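PDB 6MVF: beta-galactosidase/beta-glucuronidase from Faecalibacterium prausnitzii L2-6, which binds flavin mononucleotide and, as a family 2 glycoside hydrolase, is a beta-glucuronidase that may also act on beta-galactosides. Local coordinates for residues D369-V374 / V410-D415; E376-L381 / Q417-E422; I391-I396 / T447-Y452. All blocks are in the same frame, centred on the assembly; numbering follows the deposited sequence.

Contact 1: D369-V374 / V410-D415; sequences DAHTHV and VDTHHD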
loop_
_atom_site.group_PDB
_atom_site.type_symbol
_atom_site.label_atom_id
_atom_site.label_comp_id
_atom_site.label_asym_id
_atom_site.label_seq_id
_atom_site.Cartn_x
_atom_site.Cartn_y
_atom_site.Cartn_z
ATOM N N ASP A 369 -8.825 40.266 30.394
ATOM C CA ASP A 369 -8.446 39.639 29.132
ATOM C C ASP A 369 -7.660 38.348 29.359
ATOM O O ASP A 369 -7.864 37.361 28.643
ATOM C CB ASP A 369 -7.664 40.637 28.273
ATOM C CG ASP A 369 -8.588 41.636 27.565
ATOM O OD1 ASP A 369 -9.823 41.510 27.718
ATOM O OD2 ASP A 369 -8.090 42.535 26.853
ATOM N N ALA A 370 -6.783 38.321 30.364
ATOM C CA ALA A 370 -6.121 37.072 30.730
ATOM C C ALA A 370 -7.101 36.063 31.320
ATOM O O ALA A 370 -6.932 34.850 31.127
ATOM C CB ALA A 370 -4.981 37.337 31.722
ATOM N N HIS A 371 -8.105 36.537 32.069
ATOM C CA HIS A 371 -9.166 35.648 32.531
ATOM C C HIS A 371 -9.954 35.102 31.348
ATOM O O HIS A 371 -10.263 33.908 31.292
ATOM C CB HIS A 371 -10.094 36.379 33.516
ATOM C CG HIS A 371 -11.222 35.538 34.045
ATOM N ND1 HIS A 371 -12.495 35.571 33.510
ATOM C CD2 HIS A 371 -11.277 34.652 35.074
ATOM C CE1 HIS A 371 -13.282 34.741 34.177
ATOM N NE2 HIS A 371 -12.567 34.169 35.130
ATOM N N THR A 372 -10.260 35.958 30.376
ATOM C CA THR A 372 -10.991 35.504 29.205
ATOM C C THR A 372 -10.176 34.498 28.392
ATOM O O THR A 372 -10.721 33.488 27.935
ATOM C CB THR A 372 -11.405 36.708 28.368
ATOM O OG1 THR A 372 -12.416 37.426 29.085
ATOM C CG2 THR A 372 -11.946 36.274 26.990
ATOM N N HIS A 373 -8.872 34.736 28.222
ATOM C CA HIS A 373 -8.036 33.747 27.545
ATOM C C HIS A 373 -8.173 32.368 28.190
ATOM O O HIS A 373 -8.419 31.371 27.501
ATOM C CB HIS A 373 -6.574 34.190 27.552
ATOM C CG HIS A 373 -5.624 33.175 26.984
ATOM N ND1 HIS A 373 -5.028 33.324 25.749
ATOM C CD2 HIS A 373 -5.141 32.015 27.496
ATOM C CE1 HIS A 373 -4.236 32.291 25.515
ATOM N NE2 HIS A 373 -4.284 31.483 26.561
ATOM N N VAL A 374 -8.014 32.291 29.514
ATOM C CA VAL A 374 -7.953 30.985 30.164
ATOM C C VAL A 374 -9.282 30.251 30.004
ATOM O O VAL A 374 -9.312 29.077 29.615
ATOM C CB VAL A 374 -7.526 31.135 31.638
ATOM C CG1 VAL A 374 -8.120 30.050 32.484
ATOM C CG2 VAL A 374 -5.994 31.105 31.770
ATOM N N VAL A 410 -7.185 32.451 42.782
ATOM C CA VAL A 410 -8.016 31.401 43.358
ATOM C C VAL A 410 -9.400 31.405 42.715
ATOM O O VAL A 410 -9.967 30.346 42.421
ATOM C CB VAL A 410 -8.092 31.566 44.891
ATOM C CG1 VAL A 410 -9.095 30.595 45.478
ATOM C CG2 VAL A 410 -6.722 31.373 45.532
ATOM N N ASP A 411 -9.967 32.597 42.488
ATOM C CA ASP A 411 -11.296 32.687 41.893
ATOM C C ASP A 411 -11.299 32.110 40.496
ATOM O O ASP A 411 -12.290 31.514 40.062
ATOM C CB ASP A 411 -11.769 34.139 41.855
ATOM C CG ASP A 411 -12.040 34.695 43.233
ATOM O OD1 ASP A 411 -12.137 33.883 44.181
ATOM O OD2 ASP A 411 -12.155 35.934 43.366
ATOM N N THR A 412 -10.201 32.294 39.768
ATOM C CA THR A 412 -10.111 31.735 38.431
ATOM C C THR A 412 -10.147 30.211 38.486
ATOM O O THR A 412 -10.758 29.566 37.627
ATOM C CB THR A 412 -8.846 32.258 37.739
ATOM O OG1 THR A 412 -8.930 33.684 37.632
ATOM C CG2 THR A 412 -8.688 31.655 36.342
ATOM N N HIS A 413 -9.552 29.618 39.525
ATOM C CA HIS A 413 -9.603 28.163 39.637
ATOM C C HIS A 413 -11.010 27.676 39.963
ATOM O O HIS A 413 -11.404 26.605 39.507
ATOM C CB HIS A 413 -8.583 27.665 40.659
ATOM C CG HIS A 413 -7.174 27.634 40.135
ATOM N ND1 HIS A 413 -6.475 28.775 39.803
ATOM C CD2 HIS A 413 -6.343 26.597 39.871
ATOM C CE1 HIS A 413 -5.274 28.445 39.360
ATOM N NE2 HIS A 413 -5.166 27.128 39.394
ATOM N N HIS A 414 -11.798 28.452 40.703
ATOM C CA HIS A 414 -13.192 28.072 40.901
ATOM C C HIS A 414 -14.001 28.270 39.622
ATOM O O HIS A 414 -14.851 27.437 39.294
ATOM C CB HIS A 414 -13.798 28.860 42.066
ATOM C CG HIS A 414 -13.211 28.513 43.403
ATOM N ND1 HIS A 414 -12.628 29.451 44.228
ATOM C CD2 HIS A 414 -13.121 27.330 44.058
ATOM C CE1 HIS A 414 -12.195 28.861 45.327
ATOM N NE2 HIS A 414 -12.480 27.575 45.249
ATOM N N ASP A 415 -13.744 29.356 38.881
ATOM C CA ASP A 415 -14.385 29.549 37.579
ATOM C C ASP A 415 -14.105 28.375 36.648
ATOM O O ASP A 415 -15.011 27.887 35.962
ATOM C CB ASP A 415 -13.908 30.861 36.929
ATOM C CG ASP A 415 -14.331 32.111 37.728
ATOM O OD1 ASP A 415 -15.323 32.031 38.478
ATOM O OD2 ASP A 415 -13.678 33.177 37.612
#

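Contact 2: E376-L381 / Q417-E422; sequences EEMKEL and QKLCKE. With FMN (flavin mononucleotide), chain G.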
loop_
_atom_site.group_PDB
_atom_site.type_symbol
_atom_site.label_atom_id
_atom_site.label_comp_id
_atom_site.label_asym_id
_atom_site.label_seq_id
_atom_site.Cartn_x
_atom_site.Cartn_y
_atom_site.Cartn_z
ATOM N N GLU A 376 -11.596 30.676 27.665
ATOM C CA GLU A 376 -11.797 30.275 26.273
ATOM C C GLU A 376 -10.984 29.034 25.942
ATOM O O GLU A 376 -11.478 28.115 25.267
ATOM C CB GLU A 376 -11.409 31.403 25.331
ATOM C CG GLU A 376 -12.183 32.674 25.516
ATOM C CD GLU A 376 -13.504 32.677 24.799
ATOM O OE1 GLU A 376 -14.265 31.696 24.934
ATOM O OE2 GLU A 376 -13.786 33.671 24.098
ATOM N N GLU A 377 -9.733 28.991 26.422
ATOM C CA GLU A 377 -8.859 27.861 26.133
ATOM C C GLU A 377 -9.392 26.581 26.758
ATOM O O GLU A 377 -9.267 25.501 26.165
ATOM C CB GLU A 377 -7.439 28.149 26.621
ATOM C CG GLU A 377 -6.393 27.269 25.978
ATOM C CD GLU A 377 -4.978 27.866 25.993
ATOM O OE1 GLU A 377 -4.613 28.581 26.960
ATOM O OE2 GLU A 377 -4.216 27.601 25.038
ATOM N N MET A 378 -10.015 26.678 27.937
ATOM C CA MET A 378 -10.589 25.484 28.535
ATOM C C MET A 378 -11.870 25.071 27.823
ATOM O O MET A 378 -12.146 23.867 27.691
ATOM C CB MET A 378 -10.853 25.712 30.011
ATOM C CG MET A 378 -11.210 24.449 30.744
ATOM S SD MET A 378 -9.743 23.414 30.960
ATOM C CE MET A 378 -10.525 21.831 30.878
ATOM N N LYS A 379 -12.618 26.050 27.332
ATOM C CA LYS A 379 -13.861 25.758 26.586
ATOM C C LYS A 379 -13.498 25.061 25.272
ATOM O O LYS A 379 -14.195 24.175 24.884
ATOM C CB LYS A 379 -14.681 27.032 26.407
ATOM C CG LYS A 379 -16.165 26.799 26.241
ATOM C CD LYS A 379 -17.025 28.024 26.293
ATOM C CE LYS A 379 -18.417 27.759 25.779
ATOM N NZ LYS A 379 -19.276 28.957 25.814
ATOM N N GLU A 380 -12.429 25.482 24.625
ATOM C CA GLU A 380 -12.003 24.828 23.394
ATOM C C GLU A 380 -11.428 23.449 23.676
ATOM O O GLU A 380 -11.623 22.519 22.890
ATOM C CB GLU A 380 -10.973 25.688 22.655
ATOM C CG GLU A 380 -11.518 26.994 22.130
ATOM C CD GLU A 380 -10.434 27.861 21.512
ATOM O OE1 GLU A 380 -9.308 27.907 22.060
ATOM O OE2 GLU A 380 -10.703 28.493 20.470
ATOM N N LEU A 381 -10.696 23.299 24.779
ATOM C CA LEU A 381 -10.107 22.000 25.083
ATOM C C LEU A 381 -11.186 20.953 25.320
ATOM O O LEU A 381 -11.067 19.813 24.866
ATOM C CB LEU A 381 -9.190 22.105 26.299
ATOM C CG LEU A 381 -8.634 20.785 26.830
ATOM C CD1 LEU A 381 -7.736 20.115 25.775
ATOM C CD2 LEU A 381 -7.903 20.995 28.165
ATOM N N GLN A 417 -13.127 25.245 37.556
ATOM C CA GLN A 417 -13.804 24.052 38.056
ATOM C C GLN A 417 -15.276 24.073 37.669
ATOM O O GLN A 417 -15.831 23.050 37.252
ATOM C CB GLN A 417 -13.652 23.937 39.572
ATOM C CG GLN A 417 -14.504 22.826 40.191
ATOM C CD GLN A 417 -13.953 21.434 39.921
ATOM O OE1 GLN A 417 -12.877 21.281 39.330
ATOM N NE2 GLN A 417 -14.680 20.414 40.363
ATOM N N LYS A 418 -15.912 25.247 37.765
ATOM C CA LYS A 418 -17.322 25.354 37.423
ATOM C C LYS A 418 -17.546 25.132 35.932
ATOM O O LYS A 418 -18.548 24.527 35.534
ATOM C CB LYS A 418 -17.868 26.711 37.860
ATOM C CG LYS A 418 -19.386 26.800 37.758
ATOM C CD LYS A 418 -19.896 28.222 37.488
ATOM C CE LYS A 418 -21.432 28.262 37.514
ATOM N NZ LYS A 418 -22.008 29.594 37.148
ATOM N N LEU A 419 -16.609 25.585 35.095
ATOM C CA LEU A 419 -16.762 25.427 33.653
ATOM C C LEU A 419 -16.610 23.972 33.225
ATOM O O LEU A 419 -17.341 23.498 32.341
ATOM C CB LEU A 419 -15.746 26.303 32.921
ATOM C CG LEU A 419 -15.801 26.205 31.398
ATOM C CD1 LEU A 419 -17.129 26.719 30.925
ATOM C CD2 LEU A 419 -14.646 26.974 30.781
ATOM N N CYS A 420 -15.657 23.247 33.822
ATOM C CA CYS A 420 -15.478 21.843 33.456
ATOM C C CYS A 420 -16.711 21.013 33.812
ATOM O O CYS A 420 -17.057 20.072 33.087
ATOM C CB CYS A 420 -14.243 21.253 34.137
ATOM S SG CYS A 420 -12.625 21.919 33.670
ATOM N N LYS A 421 -17.393 21.345 34.923
ATOM C CA LYS A 421 -18.574 20.578 35.331
ATOM C C LYS A 421 -19.836 21.026 34.601
ATOM O O LYS A 421 -20.734 20.216 34.369
ATOM C CB LYS A 421 -18.767 20.676 36.840
ATOM C CG LYS A 421 -17.609 20.077 37.632
ATOM C CD LYS A 421 -17.379 18.625 37.231
ATOM C CE LYS A 421 -16.315 17.976 38.095
ATOM N NZ LYS A 421 -16.258 16.515 37.880
ATOM N N GLU A 422 -19.916 22.300 34.236
ATOM C CA GLU A 422 -20.949 22.762 33.319
ATOM C C GLU A 422 -20.807 22.094 31.954
ATOM O O GLU A 422 -21.780 21.569 31.407
ATOM C CB GLU A 422 -20.868 24.288 33.187
ATOM C CG GLU A 422 -22.188 25.008 33.465
ATOM C CD GLU A 422 -21.995 26.389 34.103
ATOM O OE1 GLU A 422 -21.135 27.152 33.611
ATOM O OE2 GLU A 422 -22.689 26.706 35.106
HETATM N N1 FMN G . -23.418 24.448 20.506
HETATM C C2 FMN G . -23.355 24.658 19.189
HETATM O O2 FMN G . -24.069 25.499 18.640
HETATM N N3 FMN G . -22.527 24.007 18.402
HETATM C C4 FMN G . -21.715 23.093 18.833
HETATM O O4 FMN G . -20.949 22.494 18.095
HETATM C C4A FMN G . -21.739 22.803 20.225
HETATM N N5 FMN G . -20.913 21.896 20.663
HETATM C C5A FMN G . -20.878 21.578 21.941
HETATM C C6 FMN G . -20.001 20.613 22.364
HETATM C C7 FMN G . -19.954 20.264 23.667
HETATM C C7M FMN G . -19.002 19.226 24.115
HETATM C C8 FMN G . -20.824 20.939 24.621
HETATM C C8M FMN G . -20.764 20.575 26.062
HETATM C C9 FMN G . -21.705 21.906 24.189
HETATM C C9A FMN G . -21.773 22.250 22.874
HETATM N N10 FMN G . -22.636 23.245 22.440
HETATM C C10 FMN G . -22.645 23.542 21.079
HETATM C "C1'" FMN G . -23.514 23.831 23.444
HETATM C "C2'" FMN G . -23.437 25.281 23.857
HETATM O "O2'" FMN G . -22.474 25.236 24.878
HETATM C "C3'" FMN G . -24.705 25.782 24.514
HETATM O "O3'" FMN G . -25.779 24.935 24.169
HETATM C "C4'" FMN G . -25.139 27.163 24.077
HETATM O "O4'" FMN G . -24.957 27.208 22.670
HETATM C "C5'" FMN G . -24.412 28.309 24.781
HETATM O "O5'" FMN G . -23.330 28.793 24.006
HETATM P P FMN G . -22.180 29.723 24.574
HETATM O O1P FMN G . -21.828 30.528 23.388
HETATM O O2P FMN G . -22.810 30.469 25.713
HETATM O O3P FMN G . -21.051 28.884 25.070
#

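Contact 3: I391-I396 / T447-Y452; sequences ILFWGI and TDVESY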
loop_
_atom_site.group_PDB
_atom_site.type_symbol
_atom_site.label_atom_id
_atom_site.label_comp_id
_atom_site.label_asym_id
_atom_site.label_seq_id
_atom_site.Cartn_x
_atom_site.Cartn_y
_atom_site.Cartn_z
ATOM N N ILE A 391 -9.483 10.330 27.264
ATOM C CA ILE A 391 -9.360 11.456 28.187
ATOM C C ILE A 391 -10.231 11.185 29.407
ATOM O O ILE A 391 -11.457 11.081 29.297
ATOM C CB ILE A 391 -9.735 12.787 27.509
ATOM C CG1 ILE A 391 -8.801 13.035 26.317
ATOM C CG2 ILE A 391 -9.682 13.938 28.527
ATOM C CD1 ILE A 391 -9.011 14.345 25.582
ATOM N N LEU A 392 -9.599 11.057 30.572
ATOM C CA LEU A 392 -10.332 10.842 31.817
ATOM C C LEU A 392 -10.286 12.032 32.774
ATOM O O LEU A 392 -11.219 12.217 33.557
ATOM C CB LEU A 392 -9.807 9.593 32.538
ATOM C CG LEU A 392 -9.665 8.293 31.741
ATOM C CD1 LEU A 392 -9.450 7.153 32.707
ATOM C CD2 LEU A 392 -10.869 8.030 30.850
ATOM N N PHE A 393 -9.259 12.874 32.687
ATOM C CA PHE A 393 -9.066 13.987 33.596
ATOM C C PHE A 393 -8.770 15.270 32.824
ATOM O O PHE A 393 -7.943 15.277 31.906
ATOM C CB PHE A 393 -7.923 13.667 34.552
ATOM C CG PHE A 393 -7.956 12.265 35.085
ATOM C CD1 PHE A 393 -8.626 11.971 36.270
ATOM C CD2 PHE A 393 -7.295 11.244 34.423
ATOM C CE1 PHE A 393 -8.653 10.670 36.783
ATOM C CE2 PHE A 393 -7.315 9.953 34.912
ATOM C CZ PHE A 393 -7.997 9.660 36.106
ATOM N N TRP A 394 -9.460 16.343 33.186
ATOM C CA TRP A 394 -9.141 17.687 32.724
ATOM C C TRP A 394 -8.314 18.369 33.805
ATOM O O TRP A 394 -8.732 18.419 34.964
ATOM C CB TRP A 394 -10.404 18.515 32.447
ATOM C CG TRP A 394 -11.411 17.975 31.449
ATOM C CD1 TRP A 394 -12.732 17.675 31.693
ATOM C CD2 TRP A 394 -11.196 17.711 30.052
ATOM N NE1 TRP A 394 -13.341 17.232 30.548
ATOM C CE2 TRP A 394 -12.429 17.243 29.522
ATOM C CE3 TRP A 394 -10.087 17.817 29.202
ATOM C CZ2 TRP A 394 -12.585 16.872 28.164
ATOM C CZ3 TRP A 394 -10.235 17.448 27.846
ATOM C CH2 TRP A 394 -11.484 16.981 27.345
ATOM N N GLY A 395 -7.153 18.899 33.430
ATOM C CA GLY A 395 -6.297 19.634 34.351
ATOM C C GLY A 395 -6.452 21.135 34.158
ATOM O O GLY A 395 -6.445 21.624 33.030
ATOM N N ILE A 396 -6.583 21.867 35.270
ATOM C CA ILE A 396 -6.914 23.286 35.166
ATOM C C ILE A 396 -5.721 24.228 35.362
ATOM O O ILE A 396 -5.811 25.397 34.953
ATOM C CB ILE A 396 -8.067 23.675 36.122
ATOM C CG1 ILE A 396 -7.673 23.494 37.587
ATOM C CG2 ILE A 396 -9.371 22.902 35.792
ATOM C CD1 ILE A 396 -8.647 24.161 38.535
ATOM N N THR A 447 -10.556 20.792 42.937
ATOM C CA THR A 447 -10.769 19.803 41.890
ATOM C C THR A 447 -11.035 18.426 42.503
ATOM O O THR A 447 -10.803 18.193 43.692
ATOM C CB THR A 447 -9.562 19.767 40.937
ATOM O OG1 THR A 447 -8.360 19.458 41.662
ATOM C CG2 THR A 447 -9.394 21.124 40.212
ATOM N N ASP A 448 -11.552 17.511 41.669
ATOM C CA ASP A 448 -11.944 16.178 42.139
ATOM C C ASP A 448 -10.748 15.360 42.620
ATOM O O ASP A 448 -10.880 14.531 43.533
ATOM C CB ASP A 448 -12.677 15.399 41.032
ATOM C CG ASP A 448 -13.905 16.139 40.482
ATOM O OD1 ASP A 448 -14.663 16.744 41.277
ATOM O OD2 ASP A 448 -14.112 16.108 39.244
ATOM N N VAL A 449 -9.589 15.540 41.995
ATOM C CA VAL A 449 -8.362 14.856 42.373
ATOM C C VAL A 449 -7.239 15.881 42.252
ATOM O O VAL A 449 -7.447 17.006 41.786
ATOM C CB VAL A 449 -8.087 13.597 41.511
ATOM C CG1 VAL A 449 -9.214 12.568 41.659
ATOM C CG2 VAL A 449 -7.901 13.962 40.035
ATOM N N GLU A 450 -6.044 15.497 42.706
ATOM C CA GLU A 450 -4.965 16.456 42.927
ATOM C C GLU A 450 -3.628 15.746 42.796
ATOM O O GLU A 450 -3.495 14.573 43.154
ATOM C CB GLU A 450 -5.036 17.122 44.314
ATOM C CG GLU A 450 -6.253 18.008 44.547
ATOM C CD GLU A 450 -6.155 18.832 45.836
ATOM O OE1 GLU A 450 -5.138 19.549 46.027
ATOM O OE2 GLU A 450 -7.098 18.761 46.664
ATOM N N SER A 451 -2.631 16.478 42.310
ATOM C CA SER A 451 -1.303 15.904 42.188
ATOM C C SER A 451 -0.237 16.948 42.500
ATOM O O SER A 451 -0.446 18.156 42.343
ATOM C CB SER A 451 -1.070 15.309 40.789
ATOM O OG SER A 451 -1.763 14.079 40.626
ATOM N N TYR A 452 0.921 16.457 42.916
ATOM C CA TYR A 452 2.075 17.293 43.190
ATOM C C TYR A 452 3.210 16.997 42.216
ATOM O O TYR A 452 3.391 15.862 41.758
ATOM C CB TYR A 452 2.568 17.094 44.622
ATOM C CG TYR A 452 1.948 18.010 45.646
ATOM C CD1 TYR A 452 0.742 17.699 46.237
ATOM C CD2 TYR A 452 2.596 19.173 46.054
ATOM C CE1 TYR A 452 0.186 18.523 47.210
ATOM C CE2 TYR A 452 2.054 20.006 47.025
ATOM C CZ TYR A 452 0.841 19.675 47.604
ATOM O OH TYR A 452 0.273 20.492 48.569
#

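Contact 1: D369-V374 / V410-D415
The end of the His371 side chain comes across from helix 368-385 to helix 407-423 and donates a hydrogen bond to Asp415, the one polar link between 369-374 and 410-415. The two helices run in nearly the same direction, 30° apart, as successive outer helices of the TIM barrel domain, and their axes here stay 11.1 Å apart. With CG anti to the backbone N (chi1 180°), the imidazole extends across this gap, and its NE2-H meets Asp415 OD2 at 2.9 Å. The bond is somewhat bent, 146° at the hydrogen. It reaches the oxygen on its anti side and out of the carboxylate plane, while the ring itself stands almost perpendicular to the carboxylate. Histidine suits the place because it is long enough to span the gap and carries a donor at its far end. Beside that bond, the ring edge at His371 CD2 lies 3.6 Å from Thr412 OG1. The hydroxyl of Thr412 bonds to Glu408 O, one turn earlier on its own helix, and its approach to the carbon CD2 is a packing contact. One turn on, Val374 adds the apolar part: its CG1 comes to 4.2 Å from Thr412 CG2. A beta-branched valine is short and broad enough to meet the threonine methyl while also touching Tyr147. Replacing His371 by an alanine would probably leave Asp415 OD2 without this donor and open a gap beside Thr412. The contact thus joins an outer polar bond to an inner, more buried methyl pairing. The nearby carboxylate would tend to favour a protonated imidazole, though the neutral form with hydrogen on NE2 would make the same bond.

Contact 2: E376-L381 / Q417-E422
Where helices 368-385 and 407-423 pack side by side on the outside of the TIM barrel, Met378 and Lys379 meet Leu419 and Cys420, and the same turn of helix supplies Lys379 to the FMN pocket. The two segments are nearly aligned, 25° apart with axes 10.3 Å from each other, as expected of two helices that follow one another round the barrel. Across this seam the packing is apolar. Leu419 points at the first helix, and its CD2 methyl settles over the backbone between two residues, 4.1 Å from Met378 CB and 4.4 Å from Lys379 CB. A leucine fits because its length lays one methyl, CD2, between the two residues. Lys379 gives only the base of its chain to this packing. From there CG stands anti to the backbone N (chi1 -154°) and the chain runs on extended, leaving 417-422 behind and passing Leu423 of the same helix, to carry NZ to the FMN phosphate. NZ and O3P are modelled as bonded at 1.9 Å, a separation whose nature is doubtful; if the pair is in truth a close ionic contact, the lysine would probably suit the phosphate's negative charge. Tyr177 and Asp174 give FMN further hydrogen bonds, and Tyr177 also touches the lysine chain. On the barrel side, the two sulfur-bearing residues meet in a buried layer completed by Trp394 and Ile396 of strand 391-398. Met378 suits it because its flexible chain, bent at chi2 and chi3, can turn its end aside, bringing the CE methyl to 3.5 Å from Cys420 SG.

Contact 3: I391-I396 / T447-Y452
Asp448 OD2 is gripped by two donors, the ammonium of Lys421 in a salt bridge and the backbone N of Thr429, which probably steadies the turn between Thr447 and Val449, the two residues that touch strand 391-398. A third bond closes this turn from within: Thr447 OG1 donates to Val449 O at 2.6 Å, the donor tilted 20° from the carbonyl plane. With that hydroxyl held, the other branch of Thr447 is turned to the opposing strand. Its CG2 methyl meets Ile396 CD1 tip to tip at 3.5 Å, and CG1 follows at 3.9 Å from the same methyl. Ile396 has CG1 between the backbone N and the carbonyl carbon (chi1 64°), which aims the longer branch at the threonine. Threonine therefore serves twice, as hydroxyl donor and as methyl. Toward the start of the strand, Phe393 CD1 lies 4.3 Å from Val449 CG2, the methyl approaching the ring obliquely, and Trp528 touches both residues; a flat ring and a compact branched chain suit this buried, apolar meeting. No hydrogen bond joins the two segments, because strand 428-433 runs between them and pairs in parallel with each strand. Side chains reach past that intervening strand, Ile396 and Thr447 beside helix 407-423 and Phe393 and Val449 near Trp528, consistent with outer and inner layers of the wall of a parallel TIM barrel.

The three contacts describe one sector of the TIM barrel, passing from helix 368-385 through strand 391-398 to helix 407-423 and on to strand 450-453. Contacts 1 and 2 are successive stations on the same helix pair, their centres about 10 Å apart. Contact 3 lies in the barrel wall beneath, partly strand and partly loop, its centre about 13 Å from that of contact 2. His413 CD2 of contact 1 packs 3.6 Å from Ile396 CD1, and Met378 CE of contact 2 lies 3.7 Å from Trp394 CB. Gln417 OE1 meets Thr447 CG2 at 3.6 Å. Contact 2 holds a residue of the FMN pocket, Lys379; Ile396 sits about 12 Å from it, side chain to side chain.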